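Local coordinates for acyl-[acyl-carrier-protein]--UDP-N-acetylglucosamine O-acyltransferase (Helicobacter pylori, PDB 1J2Z) that transfers a (3R)-hydroxyacyl group from acyl carrier protein to UDP-N-acetylglucosamine, probably as the first step of lipid A biosynthesis, at residues Tyr214-Arg219 against Lys229-Glu234. Numbering follows the deposited sequence.
Sequences YKRLFR and KLELEE
The guanidinium of R216 meets the carboxylate of E231 at its edge: OE2 lies near the guanidinium plane, on the side where NH1 and NH2 stand together. The two flat groups are far from coplanar, their planes turned 59° apart, and in the model OE2 is approached by both nitrogens of the salt bridge. The bond from NH2 of R216 to OE2 of E231 is weak, 2.9 Å long and well off straight. NH1 also points at OE2, but it is modelled too close to the carboxylate for its very short separation to be trusted, and its share in the pairing is doubtful. A guanidinium face is met within 214-219, where CG of R216 lies 3.5 Å above the plane of the R219 group, toward its rim.

An ion pair with an aliphatic neighbour joining two successive helices is well illustrated here, in the helical C-terminal region that follows the left-handed beta-helix of LpxA. The nearest CA atoms of 214-219 and 229-234, those of L217 and E231, are 8.1 Å apart, and side chains from both helices meet between them. That of R216 bends at chi3, while a bend at chi2 (57°) turns the E231 carboxylate toward it, the two crossing at about a right angle. Beside the charges, L217 brings CD2 to 4.5 Å from CB of E231 and also touches S227. E231 further packs on C245 of helix 239-250, which places this acidic side chain among three helices. The carboxylate of E234 lies nearby and may add weak attraction, although this side chain is poorly ordered.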
ATOM      1  N   TYR A 214      11.248  33.353   5.071  1.00 30.61           N
ATOM      2  CA  TYR A 214      10.542  32.669   3.998  1.00 31.46           C
ATOM      3  C   TYR A 214       9.629  33.596   3.210  1.00 35.19           C
ATOM      4  O   TYR A 214       9.476  33.442   1.996  1.00 33.85           O
ATOM      5  CB  TYR A 214       9.748  31.487   4.560  1.00 30.22           C
ATOM      6  CG  TYR A 214      10.572  30.225   4.725  1.00 26.62           C
ATOM      7  CD1 TYR A 214      10.600  29.536   5.937  1.00 23.60           C
ATOM      8  CD2 TYR A 214      11.301  29.702   3.655  1.00 29.36           C
ATOM      9  CE1 TYR A 214      11.330  28.359   6.079  1.00 25.93           C
ATOM     10  CE2 TYR A 214      12.034  28.524   3.786  1.00 27.19           C
ATOM     11  CZ  TYR A 214      12.044  27.859   4.997  1.00 24.64           C
ATOM     12  OH  TYR A 214      12.761  26.690   5.124  1.00 32.50           O
ATOM     13  N   LYS A 215       9.024  34.562   3.891  1.00 35.65           N
ATOM     14  CA  LYS A 215       8.141  35.500   3.210  1.00 37.60           C
ATOM     15  C   LYS A 215       8.932  36.289   2.170  1.00 35.61           C
ATOM     16  O   LYS A 215       8.454  36.530   1.062  1.00 36.38           O
ATOM     17  CB  LYS A 215       7.483  36.432   4.233  1.00 42.80           C
ATOM     18  CG  LYS A 215       6.490  35.692   5.125  1.00 55.73           C
ATOM     19  CD  LYS A 215       5.970  36.522   6.291  1.00 60.79           C
ATOM     20  CE  LYS A 215       5.035  35.678   7.165  1.00 63.16           C
ATOM     21  NZ  LYS A 215       4.578  36.374   8.398  1.00 53.16           N
ATOM     22  N   ARG A 216      10.155  36.666   2.519  1.00 34.29           N
ATOM     23  CA  ARG A 216      11.002  37.413   1.597  1.00 37.43           C
ATOM     24  C   ARG A 216      11.577  36.494   0.526  1.00 38.89           C
ATOM     25  O   ARG A 216      11.678  36.876  -0.642  1.00 36.55           O
ATOM     26  CB  ARG A 216      12.132  38.107   2.362  1.00 35.97           C
ATOM     27  CG  ARG A 216      11.644  39.268   3.214  1.00 35.30           C
ATOM     28  CD  ARG A 216      12.775  39.970   3.944  1.00 43.80           C
ATOM     29  NE  ARG A 216      13.288  39.187   5.064  1.00 44.83           N
ATOM     30  CZ  ARG A 216      14.520  38.697   5.118  1.00 44.52           C
ATOM     31  NH1 ARG A 216      15.353  38.914   4.111  1.00 46.36           N
ATOM     32  NH2 ARG A 216      14.919  38.001   6.176  1.00 37.60           N
ATOM     33  N   LEU A 217      11.935  35.275   0.921  1.00 33.04           N
ATOM     34  CA  LEU A 217      12.495  34.310  -0.018  1.00 32.14           C
ATOM     35  C   LEU A 217      11.522  33.934  -1.121  1.00 33.18           C
ATOM     36  O   LEU A 217      11.915  33.788  -2.284  1.00 29.40           O
ATOM     37  CB  LEU A 217      12.924  33.033   0.710  1.00 31.06           C
ATOM     38  CG  LEU A 217      14.267  33.064   1.438  1.00 26.23           C
ATOM     39  CD1 LEU A 217      14.482  31.743   2.163  1.00 27.99           C
ATOM     40  CD2 LEU A 217      15.387  33.323   0.433  1.00 26.13           C
ATOM     41  N   PHE A 218      10.252  33.781  -0.760  1.00 30.68           N
ATOM     42  CA  PHE A 218       9.254  33.385  -1.736  1.00 32.88           C
ATOM     43  C   PHE A 218       8.505  34.495  -2.454  1.00 37.01           C
ATOM     44  O   PHE A 218       7.388  34.285  -2.932  1.00 39.61           O
ATOM     45  CB  PHE A 218       8.262  32.408  -1.100  1.00 32.70           C
ATOM     46  CG  PHE A 218       8.841  31.044  -0.858  1.00 39.10           C
ATOM     47  CD1 PHE A 218       9.186  30.634   0.424  1.00 36.55           C
ATOM     48  CD2 PHE A 218       9.064  30.174  -1.923  1.00 42.76           C
ATOM     49  CE1 PHE A 218       9.744  29.380   0.644  1.00 35.75           C
ATOM     50  CE2 PHE A 218       9.621  28.917  -1.713  1.00 37.03           C
ATOM     51  CZ  PHE A 218       9.961  28.521  -0.425  1.00 40.45           C
ATOM     52  N   ARG A 219       9.107  35.677  -2.531  1.00 38.34           N
ATOM     53  CA  ARG A 219       8.477  36.772  -3.259  1.00 39.46           C
ATOM     54  C   ARG A 219       8.597  36.376  -4.727  1.00 36.19           C
ATOM     55  O   ARG A 219       9.573  35.742  -5.132  1.00 35.84           O
ATOM     56  CB  ARG A 219       9.197  38.094  -2.987  1.00 37.92           C
ATOM     57  CG  ARG A 219       8.805  38.717  -1.661  1.00 43.25           C
ATOM     58  CD  ARG A 219       9.704  39.877  -1.281  1.00 52.05           C
ATOM     59  NE  ARG A 219       9.302  40.467  -0.005  1.00 58.33           N
ATOM     60  CZ  ARG A 219      10.036  41.331   0.687  1.00 60.51           C
ATOM     61  NH1 ARG A 219      11.222  41.711   0.227  1.00 61.00           N
ATOM     62  NH2 ARG A 219       9.589  41.811   1.841  1.00 57.36           N
ATOM     63  N   LYS A 229      20.719  33.887  -2.213  1.00 34.36           N
ATOM     64  CA  LYS A 229      22.087  34.391  -2.243  1.00 34.66           C
ATOM     65  C   LYS A 229      22.176  35.751  -1.557  1.00 37.75           C
ATOM     66  O   LYS A 229      23.104  36.010  -0.791  1.00 39.28           O
ATOM     67  CB  LYS A 229      22.585  34.477  -3.690  1.00 37.06           C
ATOM     68  CG  LYS A 229      22.575  33.130  -4.398  1.00 36.02           C
ATOM     69  CD  LYS A 229      23.452  33.093  -5.636  1.00 41.59           C
ATOM     70  CE  LYS A 229      22.916  33.972  -6.742  1.00 47.41           C
ATOM     71  NZ  LYS A 229      23.669  33.741  -8.009  1.00 49.00           N
ATOM     72  N   LEU A 230      21.202  36.615  -1.821  1.00 36.80           N
ATOM     73  CA  LEU A 230      21.181  37.935  -1.206  1.00 39.55           C
ATOM     74  C   LEU A 230      20.992  37.809   0.297  1.00 38.57           C
ATOM     75  O   LEU A 230      21.545  38.587   1.074  1.00 40.60           O
ATOM     76  CB  LEU A 230      20.051  38.782  -1.793  1.00 41.49           C
ATOM     77  CG  LEU A 230      20.292  39.347  -3.194  1.00 45.69           C
ATOM     78  CD1 LEU A 230      19.020  39.998  -3.718  1.00 44.14           C
ATOM     79  CD2 LEU A 230      21.432  40.360  -3.137  1.00 48.08           C
ATOM     80  N   GLU A 231      20.206  36.819   0.699  1.00 36.07           N
ATOM     81  CA  GLU A 231      19.925  36.581   2.105  1.00 35.18           C
ATOM     82  C   GLU A 231      21.202  36.182   2.845  1.00 38.53           C
ATOM     83  O   GLU A 231      21.399  36.542   4.006  1.00 37.74           O
ATOM     84  CB  GLU A 231      18.874  35.479   2.230  1.00 41.61           C
ATOM     85  CG  GLU A 231      17.987  35.602   3.445  1.00 42.13           C
ATOM     86  CD  GLU A 231      17.274  36.937   3.503  1.00 41.48           C
ATOM     87  OE1 GLU A 231      16.672  37.341   2.489  1.00 42.87           O
ATOM     88  OE2 GLU A 231      17.311  37.582   4.567  1.00 41.03           O
ATOM     89  N   LEU A 232      22.064  35.437   2.164  1.00 35.91           N
ATOM     90  CA  LEU A 232      23.325  34.993   2.744  1.00 43.07           C
ATOM     91  C   LEU A 232      24.295  36.166   2.885  1.00 48.48           C
ATOM     92  O   LEU A 232      25.173  36.159   3.752  1.00 46.22           O
ATOM     93  CB  LEU A 232      23.944  33.906   1.867  1.00 40.73           C
ATOM     94  CG  LEU A 232      23.212  32.562   1.878  1.00 42.92           C
ATOM     95  CD1 LEU A 232      23.638  31.733   0.678  1.00 39.74           C
ATOM     96  CD2 LEU A 232      23.502  31.831   3.186  1.00 40.99           C
ATOM     97  N   GLU A 233      24.131  37.168   2.028  1.00 49.62           N
ATOM     98  CA  GLU A 233      24.980  38.350   2.063  1.00 54.27           C
ATOM     99  C   GLU A 233      24.548  39.279   3.193  1.00 58.29           C
ATOM    100  O   GLU A 233      25.367  39.698   4.011  1.00 60.73           O
ATOM    101  CB  GLU A 233      24.903  39.098   0.727  1.00 54.62           C
ATOM    102  CG  GLU A 233      25.575  38.378  -0.432  1.00 65.57           C
ATOM    103  CD  GLU A 233      25.373  39.086  -1.763  1.00 70.36           C
ATOM    104  OE1 GLU A 233      25.658  40.300  -1.847  1.00 72.42           O
ATOM    105  OE2 GLU A 233      24.932  38.425  -2.728  1.00 74.72           O
ATOM    106  N   GLU A 234      23.255  39.588   3.236  1.00 60.29           N
ATOM    107  CA  GLU A 234      22.713  40.477   4.256  1.00 62.83           C
ATOM    108  C   GLU A 234      22.682  39.852   5.645  1.00 63.04           C
ATOM    109  O   GLU A 234      22.337  40.517   6.620  1.00 65.79           O
ATOM    110  CB  GLU A 234      21.303  40.927   3.864  1.00 67.45           C
ATOM    111  CG  GLU A 234      21.233  41.653   2.526  1.00 78.16           C
ATOM    112  CD  GLU A 234      19.868  42.269   2.260  1.00 83.48           C
ATOM    113  OE1 GLU A 234      18.858  41.531   2.297  1.00 87.91           O
ATOM    114  OE2 GLU A 234      19.807  43.493   2.009  1.00 85.65           O
TER